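Local structure of putative isochorismatase (Burkholderia xenovorans, 3OQP) at residues V137-H141 with D142-S146; V167-Q170 with S171-A175. The protein is probably a hydrolase of the isochorismatase family, related to the nicotinamidases, though its substrate is not known. One frame throughout, in Å; residues are numbered along the deposited sequence.

Contact 1: V137-H141 with D142-S146; sequences VEFLH and DATGS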
ATOM      1  N   VAL A 137       4.244 -11.403   7.238  1.00 10.48           N
ATOM      2  CA  VAL A 137       4.169 -10.126   7.907  1.00 10.49           C
ATOM      3  C   VAL A 137       3.011 -10.163   8.895  1.00  9.92           C
ATOM      4  O   VAL A 137       1.955 -10.790   8.632  1.00 10.19           O
ATOM      5  CB  VAL A 137       3.916  -8.978   6.921  1.00 10.94           C
ATOM      6  CG1 VAL A 137       3.739  -7.620   7.683  1.00 12.53           C
ATOM      7  CG2 VAL A 137       5.061  -8.896   5.921  1.00 13.18           C
ATOM      8  N   GLU A 138       3.197  -9.558  10.052  1.00  9.30           N
ATOM      9  CA  GLU A 138       2.160  -9.324  11.043  1.00  9.46           C
ATOM     10  C   GLU A 138       2.051  -7.810  11.239  1.00  8.36           C
ATOM     11  O   GLU A 138       3.043  -7.057  11.127  1.00 10.23           O
ATOM     12  CB  GLU A 138       2.533 -10.014  12.358  1.00  9.00           C
ATOM     13  CG  GLU A 138       2.640 -11.528  12.176  1.00 10.68           C
ATOM     14  CD  GLU A 138       3.195 -12.270  13.356  1.00  9.67           C
ATOM     15  OE1 GLU A 138       4.032 -11.714  14.091  1.00 12.01           O
ATOM     16  OE2 GLU A 138       2.823 -13.463  13.508  1.00 13.48           O
ATOM     17  N   PHE A 139       0.831  -7.340  11.526  1.00  8.89           N
ATOM     18  CA  PHE A 139       0.557  -5.888  11.716  1.00  9.72           C
ATOM     19  C   PHE A 139      -0.272  -5.733  12.967  1.00  8.01           C
ATOM     20  O   PHE A 139      -1.365  -6.345  13.061  1.00  9.42           O
ATOM     21  CB  PHE A 139      -0.197  -5.353  10.493  1.00  8.75           C
ATOM     22  CG  PHE A 139      -0.630  -3.918  10.587  1.00  8.59           C
ATOM     23  CD1 PHE A 139       0.250  -2.892  10.350  1.00  9.35           C
ATOM     24  CD2 PHE A 139      -1.941  -3.600  10.884  1.00 10.12           C
ATOM     25  CE1 PHE A 139      -0.201  -1.605  10.419  1.00 10.86           C
ATOM     26  CE2 PHE A 139      -2.330  -2.242  10.938  1.00 11.07           C
ATOM     27  CZ  PHE A 139      -1.456  -1.279  10.744  1.00 10.46           C
ATOM     28  N   LEU A 140       0.254  -4.996  13.947  1.00  8.75           N
ATOM     29  CA  LEU A 140      -0.406  -4.799  15.210  1.00  9.63           C
ATOM     30  C   LEU A 140      -1.312  -3.558  15.123  1.00  8.90           C
ATOM     31  O   LEU A 140      -0.821  -2.410  15.162  1.00  9.28           O
ATOM     32  CB  LEU A 140       0.594  -4.735  16.367  1.00  9.09           C
ATOM     33  CG  LEU A 140       1.506  -5.961  16.431  1.00 10.12           C
ATOM     34  CD1 LEU A 140       2.355  -5.964  17.714  1.00 11.52           C
ATOM     35  CD2 LEU A 140       0.779  -7.303  16.202  1.00 11.99           C
ATOM     36  N   HIS A 141      -2.633  -3.793  14.989  1.00  9.77           N
ATOM     37  CA  HIS A 141      -3.558  -2.722  14.612  1.00  9.42           C
ATOM     38  C   HIS A 141      -3.684  -1.666  15.734  1.00  9.14           C
ATOM     39  O   HIS A 141      -4.202  -0.579  15.499  1.00 11.89           O
ATOM     40  CB  HIS A 141      -4.907  -3.253  14.191  1.00 10.30           C
ATOM     41  CG  HIS A 141      -5.614  -3.963  15.276  1.00 11.97           C
ATOM     42  ND1 HIS A 141      -6.118  -3.300  16.359  1.00 13.33           N
ATOM     43  CD2 HIS A 141      -5.866  -5.269  15.443  1.00 13.27           C
ATOM     44  CE1 HIS A 141      -6.758  -4.192  17.109  1.00 13.90           C
ATOM     45  NE2 HIS A 141      -6.567  -5.394  16.607  1.00 16.36           N
ATOM     46  N   ASP A 142      -3.286  -2.009  16.944  1.00  8.65           N
ATOM     47  CA  ASP A 142      -3.422  -1.128  18.107  1.00  8.43           C
ATOM     48  C   ASP A 142      -2.081  -0.524  18.533  1.00  8.68           C
ATOM     49  O   ASP A 142      -2.006   0.174  19.554  1.00 10.33           O
ATOM     50  CB  ASP A 142      -4.148  -1.879  19.216  1.00  9.77           C
ATOM     51  CG  ASP A 142      -3.380  -3.081  19.719  1.00  9.72           C
ATOM     52  OD1 ASP A 142      -2.278  -3.335  19.272  1.00 12.61           O
ATOM     53  OD2 ASP A 142      -3.991  -3.801  20.555  1.00 13.16           O
ATOM     54  N   ALA A 143      -1.013  -0.770  17.733  1.00  8.47           N
ATOM     55  CA  ALA A 143       0.333  -0.261  17.940  1.00  8.29           C
ATOM     56  C   ALA A 143       0.836   0.472  16.714  1.00  9.00           C
ATOM     57  O   ALA A 143       2.046   0.626  16.533  1.00  9.43           O
ATOM     58  CB  ALA A 143       1.242  -1.393  18.348  1.00  8.76           C
ATOM     59  N   THR A 144      -0.103   0.997  15.966  1.00  8.82           N
ATOM     60  CA  THR A 144       0.085   1.688  14.703  1.00  8.70           C
ATOM     61  C   THR A 144      -0.894   2.868  14.627  1.00  8.41           C
ATOM     62  O   THR A 144      -1.617   3.118  15.580  1.00 10.08           O
ATOM     63  CB  THR A 144      -0.071   0.733  13.537  1.00  8.49           C
ATOM     64  OG1 THR A 144      -1.333   0.063  13.631  1.00  9.27           O
ATOM     65  CG2 THR A 144       1.044  -0.332  13.542  1.00  9.24           C
ATOM     66  N   GLY A 145      -0.999   3.573  13.516  1.00  8.69           N
ATOM     67  CA  GLY A 145      -2.014   4.607  13.385  1.00  8.41           C
ATOM     68  C   GLY A 145      -1.847   5.534  12.201  1.00  8.48           C
ATOM     69  O   GLY A 145      -0.779   5.517  11.522  1.00  9.19           O
ATOM     70  N   SER A 146      -2.887   6.340  11.997  1.00  9.16           N
ATOM     71  CA  SER A 146      -3.019   7.239  10.859  1.00  9.55           C
ATOM     72  C   SER A 146      -3.399   8.640  11.288  1.00  9.93           C
ATOM     73  O   SER A 146      -3.650   8.905  12.477  1.00  9.97           O
ATOM     74  CB  SER A 146      -4.068   6.716   9.847  1.00 10.65           C
ATOM     75  OG  SER A 146      -3.689   5.466   9.282  1.00 11.85           O
TER
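Leu140 and Ala143 bracket a type I beta turn that leads out of strand 136-140, an inner strand of the parallel sheet in this isochorismatase-like alpha/beta fold, and sends the chain off as the short, weakly bonded strand around 144-145. Hydrogen bonds hold the corner. Leu140 O is gripped twice, from opposite faces of its carbonyl plane: Ala143 N closes the turn at 3.1 Å, while Thr144 OG1 donates across 3.0 Å from a direction tilted 30°. With chi1 at 54°, the Thr144 hydroxyl lies between its own backbone N and carbonyl carbon, which turns it back to Leu140. Partners from beyond the turn hold its two central residues: His141 O accepts from His162 NE2, and Asp142 bonds Thr179 OG1 through OD1 and Asn36 ND2 through its backbone O. Apolar contact adds to this. Leu140 CB rests on Ala143 CB at 3.9 Å, on the side where both side chains meet Thr115 of strand 111-115. The Phe139 ring, its CG trans to the backbone N (chi1 176°), reaches forward to Thr144. There the methyl CG2 touches ring atom CE1 at 3.6 Å, and OG1 sits obliquely to the ring, 3.2 Å from CZ.

Contact 2: V167-Q170 with S171-A175; sequences VVLQ and SRFAA
Leu169 and Phe173, one helical turn apart, lay their side chains across each other at about a right angle, with methyl CD2 of Leu169 fitting against Phe173 CB at 3.8 Å. Leu169 is the main bump: Phe173 CB and Ala174 CB receive it within the contact, Phe139 of strand 136-140 and Ile127 of helix 124-132 beyond it. The small Ala174 lets its CB lie 4.4 Å from Leu169 CB and also rests on Phe139. The Phe173 ring, which meets Ile127 too, leans back along the helix: Val168 O lies in its plane at the edge, Val168 CG1 is 4.3 Å from ring atom CE2, and Arg172 CG lies over the centre of one face. With chi1 at 72°, Ser171 OG is turned back on the preceding turn, where it donates to Val168 O at 2.6 Å; Tyr149 of the second subunit packs against Ser171. Gln170 bends at chi2 (68°) to bring OE1 alongside Ala174 and Ala175, and OE1 accepts from Val176 N. Leu169 O gathers three amides, Arg172 N, Phe173 N and Ala174 N. This is the weakly bonded C-terminal end of helix 158-173, with a pi-type turn at 171-173, feeding strand 175-177, outermost within this chain in the parallel alpha/beta sheet.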
ATOM      1  N   VAL A 167      -8.067  -3.673   7.162  1.00  8.86           N
ATOM      2  CA  VAL A 167      -8.865  -4.673   6.459  1.00  9.52           C
ATOM      3  C   VAL A 167      -8.211  -5.212   5.170  1.00  9.23           C
ATOM      4  O   VAL A 167      -8.124  -6.394   4.903  1.00  9.71           O
ATOM      5  CB  VAL A 167     -10.296  -4.110   6.213  1.00  9.76           C
ATOM      6  CG1 VAL A 167     -11.079  -5.031   5.347  1.00 11.64           C
ATOM      7  CG2 VAL A 167     -11.002  -3.827   7.591  1.00 10.79           C
ATOM      8  N   VAL A 168      -7.611  -4.280   4.415  1.00  9.57           N
ATOM      9  CA  VAL A 168      -6.881  -4.675   3.217  1.00  9.38           C
ATOM     10  C   VAL A 168      -5.655  -5.504   3.576  1.00  9.00           C
ATOM     11  O   VAL A 168      -5.381  -6.528   2.965  1.00  9.75           O
ATOM     12  CB  VAL A 168      -6.515  -3.462   2.370  1.00  8.16           C
ATOM     13  CG1 VAL A 168      -5.535  -3.810   1.224  1.00 10.37           C
ATOM     14  CG2 VAL A 168      -7.759  -2.832   1.748  1.00  9.06           C
ATOM     15  N   LEU A 169      -4.962  -5.110   4.616  1.00  8.79           N
ATOM     16  CA  LEU A 169      -3.789  -5.897   5.025  1.00  9.35           C
ATOM     17  C   LEU A 169      -4.222  -7.318   5.375  1.00  9.05           C
ATOM     18  O   LEU A 169      -3.593  -8.298   4.974  1.00  9.31           O
ATOM     19  CB  LEU A 169      -3.093  -5.264   6.186  1.00  9.07           C
ATOM     20  CG  LEU A 169      -2.248  -4.036   5.819  1.00  9.69           C
ATOM     21  CD1 LEU A 169      -1.841  -3.365   7.143  1.00 12.92           C
ATOM     22  CD2 LEU A 169      -1.028  -4.328   4.973  1.00 10.80           C
ATOM     23  N   GLN A 170      -5.267  -7.438   6.179  1.00  9.08           N
ATOM     24  CA  GLN A 170      -5.765  -8.769   6.600  1.00  9.47           C
ATOM     25  C   GLN A 170      -6.183  -9.624   5.424  1.00  9.52           C
ATOM     26  O   GLN A 170      -6.066 -10.859   5.475  1.00 10.65           O
ATOM     27  CB  GLN A 170      -6.850  -8.634   7.652  1.00  9.49           C
ATOM     28  CG  GLN A 170      -7.403  -9.937   8.152  1.00  9.27           C
ATOM     29  CD  GLN A 170      -6.433 -10.767   8.960  1.00 10.95           C
ATOM     30  OE1 GLN A 170      -5.371 -10.299   9.307  1.00 12.41           O
ATOM     31  NE2 GLN A 170      -6.784 -12.003   9.254  1.00 14.47           N
ATOM     32  N   SER A 171      -6.660  -9.004   4.363  1.00  9.31           N
ATOM     33  CA  SER A 171      -7.146  -9.753   3.183  1.00  9.41           C
ATOM     34  C   SER A 171      -6.034 -10.412   2.392  1.00  9.52           C
ATOM     35  O   SER A 171      -6.363 -11.324   1.605  1.00 11.77           O
ATOM     36  CB  SER A 171      -7.924  -8.876   2.212  1.00  9.83           C
ATOM     37  OG  SER A 171      -7.032  -7.978   1.525  1.00 11.06           O
ATOM     38  N   ARG A 172      -4.788  -9.985   2.524  1.00 10.09           N
ATOM     39  CA  ARG A 172      -3.769 -10.461   1.633  1.00 10.87           C
ATOM     40  C   ARG A 172      -2.336 -10.329   2.128  1.00 10.22           C
ATOM     41  O   ARG A 172      -1.514 -11.182   1.788  1.00 12.70           O
ATOM     42  CB  ARG A 172      -3.926  -9.698   0.301  1.00 10.98           C
ATOM     43  CG  ARG A 172      -2.842  -9.993  -0.737  1.00 12.24           C
ATOM     44  CD  ARG A 172      -2.989 -11.459  -1.208  1.00 12.42           C
ATOM     45  NE  ARG A 172      -1.927 -11.905  -2.138  1.00 14.09           N
ATOM     46  CZ  ARG A 172      -0.708 -12.321  -1.784  1.00 14.14           C
ATOM     47  NH1 ARG A 172      -0.282 -12.288  -0.515  1.00 17.22           N
ATOM     48  NH2 ARG A 172       0.135 -12.765  -2.704  1.00 17.68           N
ATOM     49  N   PHE A 173      -2.008  -9.247   2.849  1.00  9.99           N
ATOM     50  CA  PHE A 173      -0.625  -8.918   3.064  1.00 10.43           C
ATOM     51  C   PHE A 173      -0.045  -9.302   4.428  1.00 10.30           C
ATOM     52  O   PHE A 173       1.159  -9.507   4.537  1.00 12.59           O
ATOM     53  CB  PHE A 173      -0.411  -7.408   2.851  1.00 10.35           C
ATOM     54  CG  PHE A 173      -0.732  -6.949   1.454  1.00 11.25           C
ATOM     55  CD1 PHE A 173       0.218  -7.038   0.494  1.00 12.13           C
ATOM     56  CD2 PHE A 173      -2.007  -6.533   1.068  1.00 11.32           C
ATOM     57  CE1 PHE A 173      -0.056  -6.683  -0.817  1.00 12.25           C
ATOM     58  CE2 PHE A 173      -2.278  -6.160  -0.208  1.00 11.15           C
ATOM     59  CZ  PHE A 173      -1.299  -6.242  -1.159  1.00 12.57           C
ATOM     60  N   ALA A 174      -0.841  -9.373   5.468  1.00 10.06           N
ATOM     61  CA  ALA A 174      -0.336  -9.519   6.819  1.00 10.40           C
ATOM     62  C   ALA A 174      -1.374 -10.189   7.674  1.00 10.21           C
ATOM     63  O   ALA A 174      -2.601 -10.167   7.358  1.00 13.78           O
ATOM     64  CB  ALA A 174      -0.020  -8.126   7.417  1.00 11.49           C
ATOM     65  N   ALA A 175      -0.933 -10.803   8.774  1.00  9.14           N
ATOM     66  CA  ALA A 175      -1.816 -11.172   9.858  1.00 10.35           C
ATOM     67  C   ALA A 175      -1.950  -9.964  10.753  1.00  9.71           C
ATOM     68  O   ALA A 175      -0.975  -9.523  11.378  1.00 11.23           O
ATOM     69  CB  ALA A 175      -1.252 -12.325  10.656  1.00 11.29           C
TER
HETATM   70  O   HOH W   1      -3.269 -11.855   4.969  1.00 18.61           O

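Contacts 1 and 2, with centres 11 Å apart, are joined by neighbouring parallel strands: Phe139 N lies 2.8 Å from Ala175 O and Val137 O 2.9 Å from Ala175 N, both probable hydrogen bonds. Helix 158-173 bridges them as well, setting His162 on Thr144 of contact 1. That turn approaches Cys122, oxidised to a sulfinate here and probably the nucleophile of the catalytic triad, as in related hydrolases: Thr144 touches Asp123, and Ser146 OG is hydrogen-bonded to His120 ND1. Contact 2 borders the same region of the second subunit, whose Asn121, next to its Cys122, packs on Phe173. A tetraethylene glycol, probably from crystallisation, lies about 4 Å from the Leu169 side chain (nearest atoms).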